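PDB 1V9N: malate dehydrogenase from Pyrococcus horikoshii, which catalyses the NAD-dependent, reversible oxidation of (S)-malate to oxaloacetate, a step of the tricarboxylic acid cycle. Local coordinates for residues V40-V45 and A131-L136; M46-G51 and H55-L60. All coordinates share one frame; numbering follows the deposited sequence.

Interaction 1: residues V40-V45 and A131-L136; sequences VADNLV and AGYYAL. With NDP (NADPH dihydro-nicotinamide-adenine-dinucleotide phosphate), chain B.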
ATOM      1  N   VAL A  40     -17.658 -16.522  11.149  1.00 20.51           N
ATOM      2  CA  VAL A  40     -18.081 -15.142  11.371  1.00 18.65           C
ATOM      3  C   VAL A  40     -17.769 -14.724  12.811  1.00 19.17           C
ATOM      4  O   VAL A  40     -17.200 -13.657  13.051  1.00 18.72           O
ATOM      5  CB  VAL A  40     -19.601 -14.974  11.109  1.00 17.04           C
ATOM      6  CG1 VAL A  40     -20.018 -13.529  11.366  1.00 17.21           C
ATOM      7  CG2 VAL A  40     -19.924 -15.372   9.669  1.00 15.38           C
ATOM      8  N   ALA A  41     -18.135 -15.575  13.764  1.00 20.46           N
ATOM      9  CA  ALA A  41     -17.897 -15.287  15.177  1.00 21.42           C
ATOM     10  C   ALA A  41     -16.405 -15.088  15.449  1.00 21.97           C
ATOM     11  O   ALA A  41     -16.010 -14.152  16.146  1.00 20.92           O
ATOM     12  CB  ALA A  41     -18.447 -16.421  16.037  1.00 22.61           C
ATOM     13  N   ASP A  42     -15.584 -15.975  14.895  1.00 22.94           N
ATOM     14  CA  ASP A  42     -14.137 -15.898  15.065  1.00 25.77           C
ATOM     15  C   ASP A  42     -13.630 -14.535  14.585  1.00 25.23           C
ATOM     16  O   ASP A  42     -12.826 -13.888  15.254  1.00 23.41           O
ATOM     17  CB  ASP A  42     -13.459 -17.012  14.261  1.00 29.64           C
ATOM     18  CG  ASP A  42     -11.971 -17.122  14.549  1.00 35.25           C
ATOM     19  OD1 ASP A  42     -11.269 -17.824  13.786  1.00 36.81           O
ATOM     20  OD2 ASP A  42     -11.500 -16.516  15.536  1.00 39.18           O
ATOM     21  N   ASN A  43     -14.116 -14.101  13.424  1.00 21.82           N
ATOM     22  CA  ASN A  43     -13.714 -12.822  12.852  1.00 22.16           C
ATOM     23  C   ASN A  43     -14.180 -11.624  13.684  1.00 22.47           C
ATOM     24  O   ASN A  43     -13.403 -10.701  13.945  1.00 21.22           O
ATOM     25  CB  ASN A  43     -14.243 -12.719  11.410  1.00 21.53           C
ATOM     26  CG  ASN A  43     -14.119 -11.327  10.835  1.00 19.39           C
ATOM     27  OD1 ASN A  43     -14.942 -10.459  11.112  1.00 23.08           O
ATOM     28  ND2 ASN A  43     -13.086 -11.104  10.022  1.00 18.24           N
ATOM     29  N   LEU A  44     -15.440 -11.635  14.103  1.00 21.16           N
ATOM     30  CA  LEU A  44     -15.970 -10.531  14.894  1.00 21.71           C
ATOM     31  C   LEU A  44     -15.358 -10.487  16.293  1.00 22.62           C
ATOM     32  O   LEU A  44     -15.090  -9.411  16.821  1.00 22.01           O
ATOM     33  CB  LEU A  44     -17.501 -10.627  15.002  1.00 20.92           C
ATOM     34  CG  LEU A  44     -18.297 -10.467  13.700  1.00 20.74           C
ATOM     35  CD1 LEU A  44     -19.797 -10.530  14.001  1.00 21.37           C
ATOM     36  CD2 LEU A  44     -17.951  -9.138  13.052  1.00 22.91           C
ATOM     37  N   VAL A  45     -15.142 -11.655  16.890  1.00 23.80           N
ATOM     38  CA  VAL A  45     -14.562 -11.722  18.228  1.00 25.96           C
ATOM     39  C   VAL A  45     -13.111 -11.265  18.205  1.00 26.68           C
ATOM     40  O   VAL A  45     -12.651 -10.599  19.133  1.00 26.26           O
ATOM     41  CB  VAL A  45     -14.654 -13.156  18.813  1.00 27.00           C
ATOM     42  CG1 VAL A  45     -13.905 -13.235  20.144  1.00 28.92           C
ATOM     43  CG2 VAL A  45     -16.119 -13.528  19.029  1.00 27.51           C
ATOM     44  N   ALA A 131      -9.672  -6.651   7.918  1.00 17.70           N
ATOM     45  CA  ALA A 131      -8.839  -7.210   6.860  1.00 16.11           C
ATOM     46  C   ALA A 131      -7.700  -8.051   7.442  1.00 15.44           C
ATOM     47  O   ALA A 131      -7.291  -9.051   6.852  1.00 11.83           O
ATOM     48  CB  ALA A 131      -8.270  -6.081   5.995  1.00 14.27           C
ATOM     49  N   GLY A 132      -7.199  -7.650   8.607  1.00 14.80           N
ATOM     50  CA  GLY A 132      -6.099  -8.377   9.225  1.00 15.90           C
ATOM     51  C   GLY A 132      -6.418  -9.825   9.541  1.00 16.28           C
ATOM     52  O   GLY A 132      -5.521 -10.667   9.634  1.00 18.00           O
ATOM     53  N   TYR A 133      -7.698 -10.125   9.720  1.00 17.58           N
ATOM     54  CA  TYR A 133      -8.120 -11.485  10.017  1.00 17.62           C
ATOM     55  C   TYR A 133      -7.675 -12.466   8.928  1.00 16.52           C
ATOM     56  O   TYR A 133      -7.231 -13.575   9.223  1.00 16.94           O
ATOM     57  CB  TYR A 133      -9.643 -11.538  10.160  1.00 19.57           C
ATOM     58  CG  TYR A 133     -10.203 -12.931  10.341  1.00 21.72           C
ATOM     59  CD1 TYR A 133     -10.222 -13.546  11.595  1.00 24.30           C
ATOM     60  CD2 TYR A 133     -10.712 -13.637   9.253  1.00 24.37           C
ATOM     61  CE1 TYR A 133     -10.741 -14.833  11.759  1.00 24.51           C
ATOM     62  CE2 TYR A 133     -11.227 -14.920   9.400  1.00 25.82           C
ATOM     63  CZ  TYR A 133     -11.241 -15.511  10.650  1.00 26.74           C
ATOM     64  OH  TYR A 133     -11.761 -16.776  10.780  1.00 28.25           O
ATOM     65  N   TYR A 134      -7.801 -12.061   7.668  1.00 16.89           N
ATOM     66  CA  TYR A 134      -7.428 -12.930   6.549  1.00 14.68           C
ATOM     67  C   TYR A 134      -5.913 -12.951   6.345  1.00 14.89           C
ATOM     68  O   TYR A 134      -5.332 -13.997   6.051  1.00 14.28           O
ATOM     69  CB  TYR A 134      -8.155 -12.460   5.281  1.00 14.71           C
ATOM     70  CG  TYR A 134      -9.640 -12.313   5.532  1.00 15.60           C
ATOM     71  CD1 TYR A 134     -10.491 -13.422   5.501  1.00 17.78           C
ATOM     72  CD2 TYR A 134     -10.171 -11.094   5.940  1.00 15.77           C
ATOM     73  CE1 TYR A 134     -11.833 -13.317   5.884  1.00 18.64           C
ATOM     74  CE2 TYR A 134     -11.507 -10.977   6.326  1.00 17.66           C
ATOM     75  CZ  TYR A 134     -12.328 -12.087   6.301  1.00 18.39           C
ATOM     76  OH  TYR A 134     -13.632 -11.972   6.727  1.00 20.03           O
ATOM     77  N   ALA A 135      -5.266 -11.804   6.517  1.00 14.33           N
ATOM     78  CA  ALA A 135      -3.815 -11.755   6.355  1.00 17.20           C
ATOM     79  C   ALA A 135      -3.160 -12.671   7.384  1.00 17.14           C
ATOM     80  O   ALA A 135      -2.201 -13.376   7.069  1.00 18.33           O
ATOM     81  CB  ALA A 135      -3.300 -10.326   6.524  1.00 13.36           C
ATOM     82  N   LEU A 136      -3.686 -12.658   8.609  1.00 18.22           N
ATOM     83  CA  LEU A 136      -3.146 -13.481   9.693  1.00 19.73           C
ATOM     84  C   LEU A 136      -3.218 -14.968   9.405  1.00 19.81           C
ATOM     85  O   LEU A 136      -2.361 -15.740   9.846  1.00 18.88           O
ATOM     86  CB  LEU A 136      -3.872 -13.193  11.012  1.00 21.91           C
ATOM     87  CG  LEU A 136      -3.327 -12.041  11.859  1.00 26.16           C
ATOM     88  CD1 LEU A 136      -4.187 -11.881  13.111  1.00 28.08           C
ATOM     89  CD2 LEU A 136      -1.872 -12.324  12.246  1.00 24.47           C
TER
HETATM   90  PA  NDP B 401      -5.534   1.831  13.388  1.00 27.15           P
HETATM   91  O1A NDP B 401      -6.177   1.375  14.597  1.00 29.38           O
HETATM   92  O2A NDP B 401      -5.119   3.260  13.163  1.00 28.04           O
HETATM   93  O5B NDP B 401      -4.234   0.860  13.149  1.00 28.10           O
HETATM   94  C5B NDP B 401      -3.377   1.020  12.003  1.00 26.61           C
HETATM   95  C4B NDP B 401      -2.314  -0.088  12.123  1.00 25.06           C
HETATM   96  O4B NDP B 401      -1.208   0.543  12.794  1.00 26.29           O
HETATM   97  C3B NDP B 401      -2.644  -1.315  12.926  1.00 25.38           C
HETATM   98  O3B NDP B 401      -2.040  -2.463  12.257  1.00 21.60           O
HETATM   99  C2B NDP B 401      -2.053  -1.121  14.278  1.00 23.71           C
HETATM  100  O2B NDP B 401      -1.744  -2.296  15.046  1.00 23.34           O
HETATM  101  C1B NDP B 401      -0.893  -0.232  13.950  1.00 25.55           C
HETATM  102  N9A NDP B 401      -0.541   0.763  15.000  1.00 29.54           N
HETATM  103  C8A NDP B 401      -1.395   1.518  15.853  1.00 29.06           C
HETATM  104  N7A NDP B 401      -0.698   2.313  16.633  1.00 30.72           N
HETATM  105  C5A NDP B 401       0.616   2.111  16.323  1.00 30.65           C
HETATM  106  C6A NDP B 401       1.858   2.653  16.784  1.00 31.23           C
HETATM  107  N6A NDP B 401       1.869   3.587  17.742  1.00 31.29           N
HETATM  108  N1A NDP B 401       3.045   2.214  16.238  1.00 30.98           N
HETATM  109  C2A NDP B 401       3.044   1.259  15.252  1.00 29.37           C
HETATM  110  N3A NDP B 401       1.928   0.691  14.747  1.00 28.90           N
HETATM  111  C4A NDP B 401       0.735   1.163  15.328  1.00 30.06           C
HETATM  112  O3  NDP B 401      -6.306   1.422  12.082  1.00 29.05           O
HETATM  113  PN  NDP B 401      -7.694   1.726  11.376  1.00 28.90           P
HETATM  114  O1N NDP B 401      -7.347   2.318  10.088  1.00 27.75           O
HETATM  115  O2N NDP B 401      -8.397   2.594  12.381  1.00 31.25           O
HETATM  116  O5D NDP B 401      -8.308   0.262  11.269  1.00 27.80           O
HETATM  117  C5D NDP B 401      -9.693  -0.037  11.600  1.00 29.72           C
HETATM  118  C4D NDP B 401      -9.993  -1.570  11.383  1.00 28.48           C
HETATM  119  O4D NDP B 401     -11.154  -1.642  10.574  1.00 29.86           O
HETATM  120  C3D NDP B 401      -8.921  -2.400  10.635  1.00 27.84           C
HETATM  121  O3D NDP B 401      -8.796  -3.665  11.299  1.00 27.28           O
HETATM  122  C2D NDP B 401      -9.413  -2.503   9.202  1.00 27.69           C
HETATM  123  O2D NDP B 401      -8.941  -3.676   8.573  1.00 24.57           O
HETATM  124  C1D NDP B 401     -10.949  -2.446   9.411  1.00 27.73           C
HETATM  125  N1N NDP B 401     -11.696  -1.841   8.275  1.00 25.33           N
HETATM  126  C2N NDP B 401     -12.579  -2.706   7.568  1.00 24.99           C
HETATM  127  C3N NDP B 401     -13.322  -2.120   6.462  1.00 25.12           C
HETATM  128  C7N NDP B 401     -14.256  -2.956   5.700  1.00 24.05           C
HETATM  129  O7N NDP B 401     -14.927  -2.529   4.753  1.00 24.91           O
HETATM  130  N7N NDP B 401     -14.419  -4.269   6.016  1.00 24.05           N
HETATM  131  C4N NDP B 401     -13.124  -0.737   6.168  1.00 27.27           C
HETATM  132  C5N NDP B 401     -12.252   0.086   6.868  1.00 26.71           C
HETATM  133  C6N NDP B 401     -11.537  -0.461   7.931  1.00 26.04           C
HETATM  134  P2B NDP B 401      -2.601  -2.886  16.200  1.00 26.07           P
HETATM  135  O1X NDP B 401      -1.576  -3.254  17.190  1.00 25.43           O
HETATM  136  O2X NDP B 401      -3.352  -4.085  15.715  1.00 24.13           O
HETATM  137  O3X NDP B 401      -3.556  -1.821  16.731  1.00 24.43           O

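Interaction 2: residues M46-G51 and H55-L60; sequences MADLRG and HGVQRL. With NDP (NADPH dihydro-nicotinamide-adenine-dinucleotide phosphate), chain B.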
HETATM    1  N   MSE A  46     -12.388 -11.612  17.143  1.00 25.75           N
HETATM    2  CA  MSE A  46     -10.998 -11.189  17.047  1.00 24.11           C
HETATM    3  C   MSE A  46     -10.938  -9.667  17.046  1.00 22.83           C
HETATM    4  O   MSE A  46     -10.061  -9.076  17.678  1.00 24.07           O
HETATM    5  CB  MSE A  46     -10.337 -11.728  15.774  1.00 25.16           C
HETATM    6  CG  MSE A  46      -8.889 -11.253  15.626  1.00 27.16           C
HETATM    7 SE   MSE A  46      -8.001 -11.889  14.039  1.00 33.10          SE
HETATM    8  CE  MSE A  46      -7.687 -13.700  14.606  1.00 28.02           C
ATOM      9  N   ALA A  47     -11.870  -9.034  16.335  1.00 20.80           N
ATOM     10  CA  ALA A  47     -11.922  -7.577  16.266  1.00 21.43           C
ATOM     11  C   ALA A  47     -12.144  -6.976  17.655  1.00 23.93           C
ATOM     12  O   ALA A  47     -11.507  -5.990  18.025  1.00 24.20           O
ATOM     13  CB  ALA A  47     -13.041  -7.132  15.325  1.00 20.36           C
ATOM     14  N   ASP A  48     -13.061  -7.562  18.417  1.00 25.91           N
ATOM     15  CA  ASP A  48     -13.333  -7.068  19.762  1.00 29.51           C
ATOM     16  C   ASP A  48     -12.112  -7.280  20.663  1.00 28.46           C
ATOM     17  O   ASP A  48     -11.746  -6.397  21.434  1.00 29.92           O
ATOM     18  CB  ASP A  48     -14.559  -7.769  20.352  1.00 29.75           C
ATOM     19  CG  ASP A  48     -15.862  -7.282  19.734  1.00 33.75           C
ATOM     20  OD1 ASP A  48     -16.093  -6.051  19.721  1.00 32.38           O
ATOM     21  OD2 ASP A  48     -16.654  -8.126  19.262  1.00 34.51           O
ATOM     22  N   LEU A  49     -11.481  -8.444  20.545  1.00 27.23           N
ATOM     23  CA  LEU A  49     -10.296  -8.764  21.335  1.00 29.63           C
ATOM     24  C   LEU A  49      -9.125  -7.824  21.045  1.00 31.07           C
ATOM     25  O   LEU A  49      -8.404  -7.417  21.962  1.00 32.09           O
ATOM     26  CB  LEU A  49      -9.855 -10.207  21.071  1.00 28.55           C
ATOM     27  CG  LEU A  49     -10.703 -11.327  21.678  1.00 28.80           C
ATOM     28  CD1 LEU A  49     -10.188 -12.680  21.213  1.00 27.92           C
ATOM     29  CD2 LEU A  49     -10.644 -11.232  23.200  1.00 31.01           C
ATOM     30  N   ARG A  50      -8.935  -7.487  19.771  1.00 29.14           N
ATOM     31  CA  ARG A  50      -7.842  -6.605  19.374  1.00 28.47           C
ATOM     32  C   ARG A  50      -8.165  -5.134  19.606  1.00 29.61           C
ATOM     33  O   ARG A  50      -7.353  -4.258  19.308  1.00 30.21           O
ATOM     34  CB  ARG A  50      -7.486  -6.820  17.898  1.00 26.79           C
ATOM     35  CG  ARG A  50      -6.978  -8.217  17.556  1.00 24.20           C
ATOM     36  CD  ARG A  50      -6.400  -8.243  16.131  1.00 24.55           C
ATOM     37  NE  ARG A  50      -5.174  -7.449  16.038  1.00 23.55           N
ATOM     38  CZ  ARG A  50      -3.980  -7.872  16.447  1.00 21.50           C
ATOM     39  NH1 ARG A  50      -3.850  -9.085  16.957  1.00 21.85           N
ATOM     40  NH2 ARG A  50      -2.924  -7.070  16.385  1.00 22.34           N
ATOM     41  N   GLY A  51      -9.357  -4.861  20.126  1.00 29.48           N
ATOM     42  CA  GLY A  51      -9.734  -3.487  20.397  1.00 29.47           C
ATOM     43  C   GLY A  51     -10.308  -2.721  19.224  1.00 30.88           C
ATOM     44  O   GLY A  51     -10.251  -1.490  19.197  1.00 31.88           O
ATOM     45  N   HIS A  55     -15.563  -2.871  14.325  1.00 28.82           N
ATOM     46  CA  HIS A  55     -15.769  -4.062  13.501  1.00 28.28           C
ATOM     47  C   HIS A  55     -16.060  -5.350  14.264  1.00 26.69           C
ATOM     48  O   HIS A  55     -15.971  -6.440  13.703  1.00 25.58           O
ATOM     49  CB  HIS A  55     -14.566  -4.265  12.573  1.00 27.08           C
ATOM     50  CG  HIS A  55     -14.450  -3.215  11.514  1.00 26.24           C
ATOM     51  ND1 HIS A  55     -14.101  -1.911  11.794  1.00 27.46           N
ATOM     52  CD2 HIS A  55     -14.731  -3.252  10.190  1.00 26.90           C
ATOM     53  CE1 HIS A  55     -14.177  -1.188  10.690  1.00 24.82           C
ATOM     54  NE2 HIS A  55     -14.558  -1.978   9.703  1.00 28.10           N
ATOM     55  N   GLY A  56     -16.421  -5.222  15.538  1.00 27.70           N
ATOM     56  CA  GLY A  56     -16.718  -6.390  16.349  1.00 27.88           C
ATOM     57  C   GLY A  56     -18.199  -6.720  16.398  1.00 29.04           C
ATOM     58  O   GLY A  56     -18.923  -6.486  15.430  1.00 28.59           O
ATOM     59  N   VAL A  57     -18.654  -7.260  17.528  1.00 31.34           N
ATOM     60  CA  VAL A  57     -20.058  -7.635  17.696  1.00 33.85           C
ATOM     61  C   VAL A  57     -21.022  -6.478  17.444  1.00 35.22           C
ATOM     62  O   VAL A  57     -22.190  -6.692  17.120  1.00 35.74           O
ATOM     63  CB  VAL A  57     -20.329  -8.193  19.110  1.00 33.34           C
ATOM     64  CG1 VAL A  57     -19.535  -9.464  19.322  1.00 35.12           C
ATOM     65  CG2 VAL A  57     -19.968  -7.157  20.159  1.00 32.46           C
ATOM     66  N   GLN A  58     -20.533  -5.255  17.601  1.00 37.45           N
ATOM     67  CA  GLN A  58     -21.358  -4.076  17.378  1.00 38.89           C
ATOM     68  C   GLN A  58     -21.940  -4.099  15.963  1.00 38.64           C
ATOM     69  O   GLN A  58     -22.872  -3.360  15.652  1.00 39.53           O
ATOM     70  CB  GLN A  58     -20.515  -2.814  17.554  1.00 42.22           C
ATOM     71  CG  GLN A  58     -21.290  -1.529  17.360  1.00 47.42           C
ATOM     72  CD  GLN A  58     -20.396  -0.371  16.972  1.00 49.25           C
ATOM     73  OE1 GLN A  58     -19.855  -0.333  15.865  1.00 50.64           O
ATOM     74  NE2 GLN A  58     -20.231   0.579  17.884  1.00 50.64           N
ATOM     75  N   ARG A  59     -21.386  -4.958  15.115  1.00 36.87           N
ATOM     76  CA  ARG A  59     -21.814  -5.075  13.726  1.00 34.47           C
ATOM     77  C   ARG A  59     -22.624  -6.328  13.474  1.00 31.49           C
ATOM     78  O   ARG A  59     -22.872  -6.693  12.327  1.00 30.08           O
ATOM     79  CB  ARG A  59     -20.588  -5.111  12.835  1.00 38.72           C
ATOM     80  CG  ARG A  59     -19.644  -3.982  13.107  1.00 44.57           C
ATOM     81  CD  ARG A  59     -19.923  -2.870  12.159  1.00 48.19           C
ATOM     82  NE  ARG A  59     -18.808  -2.672  11.248  1.00 52.98           N
ATOM     83  CZ  ARG A  59     -18.844  -1.812  10.242  1.00 54.40           C
ATOM     84  NH1 ARG A  59     -19.943  -1.103  10.044  1.00 57.45           N
ATOM     85  NH2 ARG A  59     -17.791  -1.640   9.458  1.00 56.43           N
ATOM     86  N   LEU A  60     -23.011  -7.010  14.542  1.00 28.49           N
ATOM     87  CA  LEU A  60     -23.795  -8.220  14.390  1.00 26.47           C
ATOM     88  C   LEU A  60     -25.176  -7.869  13.839  1.00 26.12           C
ATOM     89  O   LEU A  60     -25.742  -8.610  13.038  1.00 26.09           O
ATOM     90  CB  LEU A  60     -23.935  -8.931  15.734  1.00 25.31           C
ATOM     91  CG  LEU A  60     -24.727 -10.236  15.671  1.00 23.54           C
ATOM     92  CD1 LEU A  60     -23.963 -11.259  14.835  1.00 23.65           C
ATOM     93  CD2 LEU A  60     -24.963 -10.756  17.085  1.00 22.97           C
TER
HETATM   94  PA  NDP B 401      -5.534   1.831  13.388  1.00 27.15           P
HETATM   95  O1A NDP B 401      -6.177   1.375  14.597  1.00 29.38           O
HETATM   96  O2A NDP B 401      -5.119   3.260  13.163  1.00 28.04           O
HETATM   97  O5B NDP B 401      -4.234   0.860  13.149  1.00 28.10           O
HETATM   98  C5B NDP B 401      -3.377   1.020  12.003  1.00 26.61           C
HETATM   99  C4B NDP B 401      -2.314  -0.088  12.123  1.00 25.06           C
HETATM  100  O4B NDP B 401      -1.208   0.543  12.794  1.00 26.29           O
HETATM  101  C3B NDP B 401      -2.644  -1.315  12.926  1.00 25.38           C
HETATM  102  O3B NDP B 401      -2.040  -2.463  12.257  1.00 21.60           O
HETATM  103  C2B NDP B 401      -2.053  -1.121  14.278  1.00 23.71           C
HETATM  104  O2B NDP B 401      -1.744  -2.296  15.046  1.00 23.34           O
HETATM  105  C1B NDP B 401      -0.893  -0.232  13.950  1.00 25.55           C
HETATM  106  N9A NDP B 401      -0.541   0.763  15.000  1.00 29.54           N
HETATM  107  C8A NDP B 401      -1.395   1.518  15.853  1.00 29.06           C
HETATM  108  N7A NDP B 401      -0.698   2.313  16.633  1.00 30.72           N
HETATM  109  C5A NDP B 401       0.616   2.111  16.323  1.00 30.65           C
HETATM  110  C6A NDP B 401       1.858   2.653  16.784  1.00 31.23           C
HETATM  111  N6A NDP B 401       1.869   3.587  17.742  1.00 31.29           N
HETATM  112  N1A NDP B 401       3.045   2.214  16.238  1.00 30.98           N
HETATM  113  C2A NDP B 401       3.044   1.259  15.252  1.00 29.37           C
HETATM  114  N3A NDP B 401       1.928   0.691  14.747  1.00 28.90           N
HETATM  115  C4A NDP B 401       0.735   1.163  15.328  1.00 30.06           C
HETATM  116  O3  NDP B 401      -6.306   1.422  12.082  1.00 29.05           O
HETATM  117  PN  NDP B 401      -7.694   1.726  11.376  1.00 28.90           P
HETATM  118  O1N NDP B 401      -7.347   2.318  10.088  1.00 27.75           O
HETATM  119  O2N NDP B 401      -8.397   2.594  12.381  1.00 31.25           O
HETATM  120  O5D NDP B 401      -8.308   0.262  11.269  1.00 27.80           O
HETATM  121  C5D NDP B 401      -9.693  -0.037  11.600  1.00 29.72           C
HETATM  122  C4D NDP B 401      -9.993  -1.570  11.383  1.00 28.48           C
HETATM  123  O4D NDP B 401     -11.154  -1.642  10.574  1.00 29.86           O
HETATM  124  C3D NDP B 401      -8.921  -2.400  10.635  1.00 27.84           C
HETATM  125  O3D NDP B 401      -8.796  -3.665  11.299  1.00 27.28           O
HETATM  126  C2D NDP B 401      -9.413  -2.503   9.202  1.00 27.69           C
HETATM  127  O2D NDP B 401      -8.941  -3.676   8.573  1.00 24.57           O
HETATM  128  C1D NDP B 401     -10.949  -2.446   9.411  1.00 27.73           C
HETATM  129  N1N NDP B 401     -11.696  -1.841   8.275  1.00 25.33           N
HETATM  130  C2N NDP B 401     -12.579  -2.706   7.568  1.00 24.99           C
HETATM  131  C3N NDP B 401     -13.322  -2.120   6.462  1.00 25.12           C
HETATM  132  C7N NDP B 401     -14.256  -2.956   5.700  1.00 24.05           C
HETATM  133  O7N NDP B 401     -14.927  -2.529   4.753  1.00 24.91           O
HETATM  134  N7N NDP B 401     -14.419  -4.269   6.016  1.00 24.05           N
HETATM  135  C4N NDP B 401     -13.124  -0.737   6.168  1.00 27.27           C
HETATM  136  C5N NDP B 401     -12.252   0.086   6.868  1.00 26.71           C
HETATM  137  C6N NDP B 401     -11.537  -0.461   7.931  1.00 26.04           C
HETATM  138  P2B NDP B 401      -2.601  -2.886  16.200  1.00 26.07           P
HETATM  139  O1X NDP B 401      -1.576  -3.254  17.190  1.00 25.43           O
HETATM  140  O2X NDP B 401      -3.352  -4.085  15.715  1.00 24.13           O
HETATM  141  O3X NDP B 401      -3.556  -1.821  16.731  1.00 24.43           O
HETATM  142  O   HOH W   1     -17.795  -4.188  18.784  1.00 32.19           O

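Interaction 1: residues V40-V45 and A131-L136
Tyr133 lays one face of its ring against Asn43, whose CB stands 3.9 Å from the ring centroid and only 3° off the ring normal, a CH-pi contact. Asn43 ND2 comes within 3.4 Å of Tyr133 CG, the amide steeply inclined to the ring. A chi1 of 175°, turning CG away from the backbone N, carries the phenol to helix 34-49 although the short segment axes come no closer than 10.7 Å. This is a steep helix-to-helix contact, 111° between the N-to-C directions of those segments. The buried ring face is the close-packed part. Toward the partly exposed Asp42 the contact thins: Tyr133 OH donates to Asp42 OD1 at 3.2 Å, a long bond reaching the oxygen from above the carboxylate plane. A leucine in place of Tyr133 would probably leave Asp42 without this donor and uncover part of Asn43. Beside Tyr133, Tyr134 brings its hydroxyl near Asn43 ND2 without bonding it; the hydroxyl pairs instead with Tyr128 O. Ala131 N donates to ribose O2D of the NADPH at 3.1 Å, tying this segment's start to the cofactor. Gln98 of helix 97-115 touches both Asn43 and Tyr134, and Ala131 and Ala135 rest on Ala171 of strand 170-174.

Interaction 2: residues M46-G51 and H55-L60
Asp48 and Gly56 bring their CA atoms to 4.9 Å, where the last turn of helix 34-49 meets the returning loop. Gly51, with positive phi, ends the helix in a Schellman motif, and residues 57-58 form a short 3-10 segment. Gly56 lies so near the Asp48 carboxylate that a CB would clash with OD1. CG of Asp48, anti to the carbonyl carbon (chi1 -74°), directs the carboxylate to the loop, and OD2 accepts Val57 N at 2.8 Å through its syn lone pair, with an N-H...O angle of 160°, CG1 of Val57 packing alongside. OD1 accepts a hydrogen bond from a water that accepts from Gln58 N. Ala47 CB fills in beside His55 O, 3.4 Å away. Both segments also reach the NADPH. Arg50 NH2 donates to phosphate O2X at 3.1 Å, nearly straight at 167° and in the guanidinium plane; Gly323 O also accepts from NH2, and Phe327 adds a cation-pi contact. His55 sets one ring face over O4D of the nicotinamide ribose, Arg59 NE above the other. One carboxylate thus serves two successive backbone N-H groups, one directly and one through water, while the charge of Arg50 is likely to help hold the 2'-phosphate that distinguishes NADPH from NADH.

Helix 34-49 supplies one segment to each contact, and their centres are 9 Å apart. Interaction 1 joins its middle to a helix 86 residues later, whereas interaction 2 is a local closure nested within that loop. Both are largely buried, though only the first includes a partly exposed touching residue, Asp42. Chemistry differs with place: interaction 1 is chiefly a CH-pi contact with one phenol hydrogen bond, between helices, while interaction 2 rests on an aspartate binding loop backbone. They also meet directly, Leu44 CD2 lying 3.4 Å from His55 O and Met46 SE, of a selenomethionine, 3.7 Å from Tyr133 CD1. Both reach the NADPH, through a backbone amide in 131-136 and through side chains in interaction 2.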